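Local coordinates for protein TRAP dicarboxylate transporter, DctP subunit (Anaerococcus prevoti, PDB 4N91) that binds D-glucuronate, in both its alpha and beta forms, as the solute-binding component of a probable TRAP-type transport system, at residues Ile98-Asn103 / Ile108-Tyr113; His123-Pro128 / Val146-Ala151; Asp104-Phe109 / Glu136-Gly141. All blocks are in the same frame, centred on the assembly; numbering follows the deposited sequence.

Contact 1: residues Ile98-Asn103 / Ile108-Tyr113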
loop_
_atom_site.group_PDB
_atom_site.type_symbol
_atom_site.label_atom_id
_atom_site.label_comp_id
_atom_site.label_asym_id
_atom_site.label_seq_id
_atom_site.Cartn_x
_atom_site.Cartn_y
_atom_site.Cartn_z
ATOM N N ILE A 98 5.596 4.379 2.275
ATOM C CA ILE A 98 6.941 4.458 2.825
ATOM C C ILE A 98 8.015 4.729 1.782
ATOM O O ILE A 98 9.109 5.156 2.109
ATOM C CB ILE A 98 7.333 3.230 3.680
ATOM C CG1 ILE A 98 7.513 1.997 2.814
ATOM C CG2 ILE A 98 6.303 2.995 4.851
ATOM C CD1 ILE A 98 8.207 0.858 3.522
ATOM N N LEU A 99 7.697 4.537 0.509
ATOM C CA LEU A 99 8.700 4.716 -0.532
ATOM C C LEU A 99 9.044 6.185 -0.739
ATOM O O LEU A 99 10.127 6.498 -1.213
ATOM C CB LEU A 99 8.258 4.084 -1.830
ATOM C CG LEU A 99 8.145 2.552 -1.748
ATOM C CD1 LEU A 99 7.663 2.015 -3.078
ATOM C CD2 LEU A 99 9.456 1.898 -1.362
ATOM N N GLU A 100 8.150 7.085 -0.339
ATOM C CA GLU A 100 8.429 8.517 -0.438
ATOM C C GLU A 100 9.633 8.967 0.377
ATOM O O GLU A 100 10.170 10.017 0.114
ATOM C CB GLU A 100 7.191 9.336 -0.057
ATOM C CG GLU A 100 6.787 9.215 1.392
ATOM C CD GLU A 100 5.563 10.052 1.764
ATOM O OE1 GLU A 100 4.797 10.484 0.861
ATOM O OE2 GLU A 100 5.370 10.260 2.981
ATOM N N THR A 101 10.057 8.178 1.359
ATOM C CA THR A 101 11.236 8.509 2.146
ATOM C C THR A 101 12.521 8.054 1.446
ATOM O O THR A 101 13.603 8.442 1.845
ATOM C CB THR A 101 11.171 7.931 3.590
ATOM O OG1 THR A 101 11.162 6.498 3.563
ATOM C CG2 THR A 101 9.930 8.429 4.307
ATOM N N PHE A 102 12.379 7.258 0.392
ATOM C CA PHE A 102 13.511 6.811 -0.411
ATOM C C PHE A 102 13.699 7.685 -1.644
ATOM O O PHE A 102 14.826 7.879 -2.097
ATOM C CB PHE A 102 13.356 5.325 -0.800
ATOM C CG PHE A 102 13.464 4.406 0.376
ATOM C CD1 PHE A 102 12.372 4.184 1.196
ATOM C CD2 PHE A 102 14.673 3.816 0.708
ATOM C CE1 PHE A 102 12.483 3.360 2.320
ATOM C CE2 PHE A 102 14.781 2.998 1.823
ATOM C CZ PHE A 102 13.688 2.769 2.617
ATOM N N ASN A 103 12.604 8.196 -2.187
ATOM C CA ASN A 103 12.643 9.203 -3.252
ATOM C C ASN A 103 11.332 9.957 -3.214
ATOM O O ASN A 103 10.259 9.353 -3.160
ATOM C CB ASN A 103 12.842 8.579 -4.623
ATOM C CG ASN A 103 13.145 9.598 -5.710
ATOM O OD1 ASN A 103 12.283 10.365 -6.139
ATOM N ND2 ASN A 103 14.382 9.587 -6.183
ATOM N N ILE A 108 3.499 11.229 -5.036
ATOM C CA ILE A 108 2.320 11.458 -5.873
ATOM C C ILE A 108 1.124 10.574 -5.481
ATOM O O ILE A 108 -0.009 11.066 -5.353
ATOM C CB ILE A 108 2.661 11.323 -7.388
ATOM C CG1 ILE A 108 1.447 11.634 -8.263
ATOM C CG2 ILE A 108 3.202 9.941 -7.746
ATOM C CD1 ILE A 108 0.983 13.029 -8.184
ATOM N N PHE A 109 1.369 9.287 -5.287
ATOM C CA PHE A 109 0.257 8.364 -4.991
ATOM C C PHE A 109 -0.141 8.339 -3.509
ATOM O O PHE A 109 -1.047 7.602 -3.127
ATOM C CB PHE A 109 0.560 6.943 -5.452
ATOM C CG PHE A 109 0.921 6.832 -6.899
ATOM C CD1 PHE A 109 0.144 7.425 -7.881
ATOM C CD2 PHE A 109 2.047 6.132 -7.287
ATOM C CE1 PHE A 109 0.500 7.308 -9.206
ATOM C CE2 PHE A 109 2.396 6.025 -8.622
ATOM C CZ PHE A 109 1.635 6.625 -9.567
ATOM N N ASN A 110 0.532 9.128 -2.685
ATOM C CA ASN A 110 0.167 9.272 -1.265
ATOM C C ASN A 110 -0.733 10.471 -0.986
ATOM O O ASN A 110 -1.151 10.683 0.154
ATOM C CB ASN A 110 1.423 9.366 -0.402
ATOM C CG ASN A 110 2.238 8.095 -0.456
ATOM O OD1 ASN A 110 1.680 7.016 -0.672
ATOM N ND2 ASN A 110 3.554 8.214 -0.321
ATOM N N LEU A 111 -1.059 11.243 -2.018
ATOM C CA LEU A 111 -1.915 12.410 -1.839
ATOM C C LEU A 111 -3.328 11.975 -1.451
ATOM O O LEU A 111 -3.888 11.092 -2.071
ATOM C CB LEU A 111 -1.974 13.236 -3.127
ATOM C CG LEU A 111 -0.655 13.883 -3.560
ATOM C CD1 LEU A 111 -0.814 14.591 -4.910
ATOM C CD2 LEU A 111 -0.189 14.849 -2.488
ATOM N N PRO A 112 -3.913 12.608 -0.431
ATOM C CA PRO A 112 -5.296 12.308 -0.061
ATOM C C PRO A 112 -6.294 12.781 -1.111
ATOM O O PRO A 112 -6.082 13.822 -1.765
ATOM C CB PRO A 112 -5.502 13.107 1.231
ATOM C CG PRO A 112 -4.145 13.527 1.667
ATOM C CD PRO A 112 -3.309 13.615 0.453
ATOM N N TYR A 113 -7.355 11.995 -1.273
ATOM C CA TYR A 113 -8.453 12.327 -2.163
ATOM C C TYR A 113 -7.946 12.673 -3.548
ATOM O O TYR A 113 -8.377 13.646 -4.169
ATOM C CB TYR A 113 -9.286 13.448 -1.554
ATOM C CG TYR A 113 -9.896 13.012 -0.255
ATOM C CD1 TYR A 113 -10.891 12.048 -0.234
ATOM C CD2 TYR A 113 -9.455 13.516 0.956
ATOM C CE1 TYR A 113 -11.447 11.624 0.954
ATOM C CE2 TYR A 113 -10.002 13.105 2.143
ATOM C CZ TYR A 113 -10.991 12.148 2.141
ATOM O OH TYR A 113 -11.532 11.709 3.338
#
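Glu100 and Asn110 come closest where the chain, leaving the short helix 96-99, doubles back on itself, their CA atoms 8.3 Å apart and bridged by side chains alone. This small buried contact is a compact example of how one polar bond can close a local loop. The amide nitrogen ND2 of Asn110 donates to OE1 of Glu100 at 2.8 Å, with an N-H...O angle of 157°. The donor does not come in flat against the carboxylate: it approaches from above that plane, 62° out of it, and the carboxylate and amide planes stand steeply to each other. Glu100 reaches this position with CG lodged between its own backbone N and carbonyl carbon (chi1 67°), and from there the chain runs extended to CD, carrying the carboxylate to the amide.

Both polar ends have further partners. OE1 of Glu100 also bonds the hydroxyl of Thr181 and OE2 that of Ser179, so a buried carboxylate is met by at least three hydrogen bonds, which probably help it to stay ionised. On the other side of the amide, OD1 of Asn110 takes a hydrogen bond from Asn96. The contact lies near the sugar site, second-shell at most: the Asn110 side chain is about 8 Å from that of Arg154, which binds glucuronate, and about 10 Å from the sugar itself. The pair thus sits where helix 96-99 meets the start of helix 180-188, while Ile98 packs on helix 77-86 and Leu111 and Pro112 lean on helix 301-317.

Contact 2: residues His123-Pro128 / Val146-Ala151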
loop_
_atom_site.group_PDB
_atom_site.type_symbol
_atom_site.label_atom_id
_atom_site.label_comp_id
_atom_site.label_asym_id
_atom_site.label_seq_id
_atom_site.Cartn_x
_atom_site.Cartn_y
_atom_site.Cartn_z
ATOM N N HIS A 123 -6.737 2.466 -13.548
ATOM C CA HIS A 123 -6.271 2.844 -14.872
ATOM C C HIS A 123 -4.985 3.646 -14.791
ATOM O O HIS A 123 -4.112 3.490 -15.635
ATOM C CB HIS A 123 -7.343 3.618 -15.630
ATOM C CG HIS A 123 -8.365 2.731 -16.265
ATOM N ND1 HIS A 123 -9.527 2.350 -15.626
ATOM C CD2 HIS A 123 -8.375 2.111 -17.469
ATOM C CE1 HIS A 123 -10.223 1.556 -16.423
ATOM N NE2 HIS A 123 -9.543 1.394 -17.546
ATOM N N VAL A 124 -4.881 4.501 -13.777
ATOM C CA VAL A 124 -3.646 5.227 -13.526
ATOM C C VAL A 124 -2.471 4.284 -13.279
ATOM O O VAL A 124 -1.424 4.433 -13.906
ATOM C CB VAL A 124 -3.799 6.246 -12.365
ATOM C CG1 VAL A 124 -2.439 6.737 -11.867
ATOM C CG2 VAL A 124 -4.650 7.427 -12.829
HETATM N N MSE A 125 -2.648 3.295 -12.401
HETATM C CA MSE A 125 -1.566 2.404 -12.005
HETATM C C MSE A 125 -1.176 1.479 -13.159
HETATM O O MSE A 125 -0.060 0.953 -13.174
HETATM C CB MSE A 125 -1.976 1.581 -10.772
HETATM C CG MSE A 125 -2.278 2.406 -9.541
HETATM SE SE MSE A 125 -0.875 3.698 -9.075
HETATM C CE MSE A 125 0.655 2.457 -8.868
ATOM N N ASP A 126 -2.094 1.288 -14.110
ATOM C CA ASP A 126 -1.847 0.432 -15.264
ATOM C C ASP A 126 -1.295 1.235 -16.460
ATOM O O ASP A 126 -1.046 0.673 -17.509
ATOM C CB ASP A 126 -3.129 -0.284 -15.694
ATOM C CG ASP A 126 -3.477 -1.455 -14.802
ATOM O OD1 ASP A 126 -2.571 -1.983 -14.117
ATOM O OD2 ASP A 126 -4.654 -1.857 -14.806
ATOM N N ASP A 127 -1.138 2.542 -16.295
ATOM C CA ASP A 127 -0.624 3.391 -17.376
ATOM C C ASP A 127 0.895 3.528 -17.257
ATOM O O ASP A 127 1.399 4.219 -16.382
ATOM C CB ASP A 127 -1.288 4.763 -17.330
ATOM C CG ASP A 127 -0.935 5.644 -18.549
ATOM O OD1 ASP A 127 0.104 5.417 -19.198
ATOM O OD2 ASP A 127 -1.696 6.581 -18.838
ATOM N N PRO A 128 1.640 2.879 -18.161
ATOM C CA PRO A 128 3.097 2.883 -18.050
ATOM C C PRO A 128 3.689 4.286 -18.160
ATOM O O PRO A 128 4.759 4.532 -17.631
ATOM C CB PRO A 128 3.554 2.035 -19.247
ATOM C CG PRO A 128 2.335 1.385 -19.773
ATOM C CD PRO A 128 1.181 2.234 -19.398
ATOM N N VAL A 146 8.355 -2.867 -10.104
ATOM C CA VAL A 146 8.071 -3.707 -11.255
ATOM C C VAL A 146 6.578 -3.916 -11.517
ATOM O O VAL A 146 6.185 -4.194 -12.667
ATOM C CB VAL A 146 8.782 -5.076 -11.167
ATOM C CG1 VAL A 146 10.308 -4.876 -11.217
ATOM C CG2 VAL A 146 8.316 -5.876 -9.948
ATOM N N THR A 147 5.768 -3.735 -10.476
ATOM C CA THR A 147 4.315 -3.735 -10.613
ATOM C C THR A 147 3.704 -3.192 -9.328
ATOM O O THR A 147 4.432 -2.841 -8.397
ATOM C CB THR A 147 3.741 -5.137 -10.990
ATOM O OG1 THR A 147 2.366 -5.008 -11.383
ATOM C CG2 THR A 147 3.853 -6.103 -9.859
ATOM N N TRP A 148 2.381 -3.099 -9.317
ATOM C CA TRP A 148 1.633 -2.660 -8.149
ATOM C C TRP A 148 0.626 -3.741 -7.746
ATOM O O TRP A 148 0.323 -4.670 -8.506
ATOM C CB TRP A 148 0.919 -1.344 -8.447
ATOM C CG TRP A 148 -0.212 -1.488 -9.457
ATOM C CD1 TRP A 148 -0.101 -1.599 -10.828
ATOM C CD2 TRP A 148 -1.614 -1.520 -9.174
ATOM N NE1 TRP A 148 -1.353 -1.709 -11.399
ATOM C CE2 TRP A 148 -2.296 -1.650 -10.407
ATOM C CE3 TRP A 148 -2.360 -1.433 -7.995
ATOM C CZ2 TRP A 148 -3.679 -1.721 -10.486
ATOM C CZ3 TRP A 148 -3.736 -1.495 -8.080
ATOM C CH2 TRP A 148 -4.383 -1.639 -9.322
ATOM N N LEU A 149 0.126 -3.614 -6.527
ATOM C CA LEU A 149 -0.879 -4.513 -6.000
ATOM C C LEU A 149 -1.956 -3.666 -5.361
ATOM O O LEU A 149 -1.655 -2.608 -4.800
ATOM C CB LEU A 149 -0.279 -5.467 -4.959
ATOM C CG LEU A 149 0.974 -6.247 -5.419
ATOM C CD1 LEU A 149 1.605 -6.915 -4.246
ATOM C CD2 LEU A 149 0.693 -7.236 -6.526
ATOM N N ASP A 150 -3.194 -4.141 -5.409
ATOM C CA ASP A 150 -4.338 -3.405 -4.891
ATOM C C ASP A 150 -4.397 -3.547 -3.363
ATOM O O ASP A 150 -4.290 -4.653 -2.822
ATOM C CB ASP A 150 -5.611 -4.001 -5.491
ATOM C CG ASP A 150 -6.805 -3.065 -5.447
ATOM O OD1 ASP A 150 -6.804 -2.053 -4.717
ATOM O OD2 ASP A 150 -7.785 -3.362 -6.187
ATOM N N ALA A 151 -4.544 -2.421 -2.681
ATOM C CA ALA A 151 -4.774 -2.397 -1.235
ATOM C C ALA A 151 -6.024 -1.570 -0.914
ATOM O O ALA A 151 -6.167 -1.040 0.189
ATOM C CB ALA A 151 -3.559 -1.860 -0.514
#
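Trp148, on edge strand 143-149, meets the C-terminal end of helix 118-125 through two kinds of interaction, apolar over a face of its indole and polar at the rim. The apolar part belongs to Met125, a selenomethionine in this crystal. Its CB lies over the five-membered ring of Trp148, 3.3 Å from the centroid and 13° off the ring normal, a close CH-pi contact. The chain then bends at both chi2 and chi3, folding along the indole and bringing CE back to 3.8 Å from CB of Trp148. SE itself stands 5.4 Å from the centroid of the five-membered ring of Trp148, in an oblique Met-aromatic contact.

The polar part is one hydrogen bond. NE1 of Trp148 donates to OD1 of Asp126 at 3.0 Å with an N-H...O angle of 160°. The oxygen lies in the indole plane, whereas the N-H arrives from above the carboxylate plane. With CG of Trp148 set between the backbone N and carbonyl carbon (chi1 69°), the indole reaches out from the strand toward the helix end. OD1 of Asp126 also forms a salt bridge with Arg274 of helix 256-290, so this one oxygen joins the indole to a positive charge. A leucine in place of Trp148 would probably leave OD1 of Asp126 without the indole N-H, with Arg274 still beside it, and open a gap beneath the Met125 side chain.

Helix against the outermost strand of a mixed five-stranded sheet is the layered arrangement of a periplasmic binding protein lobe. Just past the end of this strand the chain reaches Ala151, which lines the glucuronate pocket, though the Trp148 side chain itself lies about 10 Å from the bound alpha-D-glucuronate.

Contact 3: residues Asp104-Phe109 / Glu136-Gly141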
loop_
_atom_site.group_PDB
_atom_site.type_symbol
_atom_site.label_atom_id
_atom_site.label_comp_id
_atom_site.label_asym_id
_atom_site.label_seq_id
_atom_site.Cartn_x
_atom_site.Cartn_y
_atom_site.Cartn_z
ATOM N N ASP A 104 11.406 11.284 -3.255
ATOM C CA ASP A 104 10.211 12.090 -3.061
ATOM C C ASP A 104 9.155 11.962 -4.163
ATOM O O ASP A 104 8.005 12.311 -3.934
ATOM C CB ASP A 104 10.567 13.570 -2.844
ATOM C CG ASP A 104 11.153 14.251 -4.077
ATOM O OD1 ASP A 104 11.093 13.728 -5.214
ATOM O OD2 ASP A 104 11.675 15.377 -3.907
ATOM N N VAL A 105 9.516 11.487 -5.352
ATOM C CA VAL A 105 8.526 11.416 -6.409
ATOM C C VAL A 105 7.421 10.393 -6.099
ATOM O O VAL A 105 6.316 10.491 -6.633
ATOM C CB VAL A 105 9.145 11.159 -7.791
ATOM C CG1 VAL A 105 9.434 9.696 -8.007
ATOM C CG2 VAL A 105 8.212 11.677 -8.877
ATOM N N TRP A 106 7.695 9.430 -5.225
ATOM C CA TRP A 106 6.632 8.467 -4.863
ATOM C C TRP A 106 5.461 9.153 -4.146
ATOM O O TRP A 106 4.357 8.603 -4.061
ATOM C CB TRP A 106 7.148 7.329 -3.996
ATOM C CG TRP A 106 8.178 6.444 -4.609
ATOM C CD1 TRP A 106 9.533 6.580 -4.498
ATOM C CD2 TRP A 106 7.960 5.255 -5.374
ATOM N NE1 TRP A 106 10.165 5.565 -5.152
ATOM C CE2 TRP A 106 9.233 4.744 -5.714
ATOM C CE3 TRP A 106 6.822 4.572 -5.808
ATOM C CZ2 TRP A 106 9.396 3.579 -6.457
ATOM C CZ3 TRP A 106 6.988 3.426 -6.559
ATOM C CH2 TRP A 106 8.260 2.941 -6.869
ATOM N N GLU A 107 5.707 10.355 -3.632
ATOM C CA GLU A 107 4.693 11.154 -2.937
ATOM C C GLU A 107 3.411 11.267 -3.712
ATOM O O GLU A 107 2.363 11.469 -3.122
ATOM C CB GLU A 107 5.186 12.600 -2.772
ATOM C CG GLU A 107 6.101 12.817 -1.645
ATOM C CD GLU A 107 6.718 14.197 -1.661
ATOM O OE1 GLU A 107 6.772 14.880 -2.741
ATOM O OE2 GLU A 107 7.187 14.587 -0.578
ATOM N N ILE A 108 3.499 11.229 -5.036
ATOM C CA ILE A 108 2.320 11.458 -5.873
ATOM C C ILE A 108 1.124 10.574 -5.481
ATOM O O ILE A 108 -0.009 11.066 -5.353
ATOM C CB ILE A 108 2.661 11.323 -7.388
ATOM C CG1 ILE A 108 1.447 11.634 -8.263
ATOM C CG2 ILE A 108 3.202 9.941 -7.746
ATOM C CD1 ILE A 108 0.983 13.029 -8.184
ATOM N N PHE A 109 1.369 9.287 -5.287
ATOM C CA PHE A 109 0.257 8.364 -4.991
ATOM C C PHE A 109 -0.141 8.339 -3.509
ATOM O O PHE A 109 -1.047 7.602 -3.127
ATOM C CB PHE A 109 0.560 6.943 -5.452
ATOM C CG PHE A 109 0.921 6.832 -6.899
ATOM C CD1 PHE A 109 0.144 7.425 -7.881
ATOM C CD2 PHE A 109 2.047 6.132 -7.287
ATOM C CE1 PHE A 109 0.500 7.308 -9.206
ATOM C CE2 PHE A 109 2.396 6.025 -8.622
ATOM C CZ PHE A 109 1.635 6.625 -9.567
ATOM N N GLU A 136 11.002 3.746 -11.639
ATOM C CA GLU A 136 12.432 3.761 -11.954
ATOM C C GLU A 136 13.218 4.821 -11.192
ATOM O O GLU A 136 14.428 4.915 -11.334
ATOM C CB GLU A 136 12.627 3.975 -13.459
ATOM C CG GLU A 136 12.078 2.839 -14.289
ATOM C CD GLU A 136 12.095 3.110 -15.780
ATOM O OE1 GLU A 136 12.659 4.140 -16.211
ATOM O OE2 GLU A 136 11.525 2.275 -16.518
ATOM N N SER A 137 12.530 5.608 -10.377
ATOM C CA SER A 137 13.128 6.771 -9.742
ATOM C C SER A 137 14.231 6.426 -8.747
ATOM O O SER A 137 15.124 7.237 -8.495
ATOM C CB SER A 137 12.032 7.590 -9.052
ATOM O OG SER A 137 11.515 6.907 -7.936
ATOM N N THR A 138 14.181 5.225 -8.175
ATOM C CA THR A 138 15.052 4.914 -7.054
ATOM C C THR A 138 16.140 3.882 -7.423
ATOM O O THR A 138 16.739 3.254 -6.566
ATOM C CB THR A 138 14.210 4.550 -5.825
ATOM O OG1 THR A 138 13.102 5.466 -5.749
ATOM C CG2 THR A 138 15.018 4.708 -4.565
ATOM N N ARG A 139 16.448 3.777 -8.715
ATOM C CA ARG A 139 17.490 2.863 -9.170
ATOM C C ARG A 139 18.820 3.123 -8.474
ATOM O O ARG A 139 19.500 2.189 -8.072
ATOM C CB ARG A 139 17.673 2.963 -10.692
ATOM C CG ARG A 139 16.546 2.302 -11.460
ATOM C CD ARG A 139 16.509 2.767 -12.919
ATOM N NE ARG A 139 15.717 1.842 -13.726
ATOM C CZ ARG A 139 15.542 1.956 -15.044
ATOM N NH1 ARG A 139 16.092 2.972 -15.702
ATOM N NH2 ARG A 139 14.819 1.056 -15.699
ATOM N N GLU A 140 19.160 4.392 -8.281
ATOM C CA GLU A 140 20.408 4.742 -7.604
ATOM C C GLU A 140 20.379 4.351 -6.124
ATOM O O GLU A 140 21.415 4.214 -5.494
ATOM C CB GLU A 140 20.691 6.238 -7.743
ATOM C CG GLU A 140 20.917 6.692 -9.177
ATOM C CD GLU A 140 22.226 6.189 -9.753
ATOM O OE1 GLU A 140 23.007 5.557 -9.006
ATOM O OE2 GLU A 140 22.475 6.429 -10.959
ATOM N N GLY A 141 19.183 4.157 -5.578
ATOM C CA GLY A 141 19.020 3.699 -4.218
ATOM C C GLY A 141 18.927 2.180 -4.108
ATOM O O GLY A 141 18.763 1.636 -3.014
#
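Trp106 and Ser137 have the largest buried areas in this contact, followed by Val105 and Thr138, and the four side chains make up the meeting of a 3-10 segment with a type I beta turn running from Glu136 to Arg139. The indole of Trp106 points its N-H into the turn. NE1 donates to OG1 of Thr138 at 3.0 Å, with an N-H...O angle of 166°, and the hydroxyl oxygen lies close to the ring plane, at the indole edge. The Thr138 hydroxyl is turned to this N-H because OG1 stands beside its backbone N, opposite the carbonyl carbon (chi1 -42°).

Ser137 sits next to the same N-H without being its acceptor: OG of Ser137 is 3.4 Å from NE1 of Trp106, at a poor angle. Its hydroxyl instead has a hydrogen bond with the carbonyl oxygen of Ile134, back in helix 128-135. What Ser137 gives to the contact is bulk, with its CB lying 3.5 Å from CG1 of Val105, and that methyl also meets OG of Ser137 at 3.5 Å. Val105 and Trp106 both rest on Ile134 as well, and Trp106 packs further on Leu99 of helix 96-99.

The chemistry is one directional hydrogen bond beside a small patch of van der Waals contact. An indole N-H carried into a buried place is matched by a threonine hydroxyl, while the serine hydroxyl finds its partner in the backbone that precedes the turn; the directional bond to Thr138 probably helps to fix the rotation of the indole.

How the contacts relate
From the N terminus, the chain leaves helix 96-99 and soon returns on itself at contact 1, which closes the shortest loop. Residues 104-109 open contact 3 before contact 1 is complete, and the two share Ile108 and Phe109. Contact 2 opens next, at 123-128, while the loop of contact 3 is still open; 136-141 closes contact 3 and 146-151 then closes contact 2, so these two cross. Phe109 joins them physically, its CE1 lying 3.9 Å from SE of Met125. Contact 1 ties helix 96-99 to the loop after it, contact 3 that loop to the turn following helix 128-135, and contact 2 the end of helix 118-125 to edge strand 143-149.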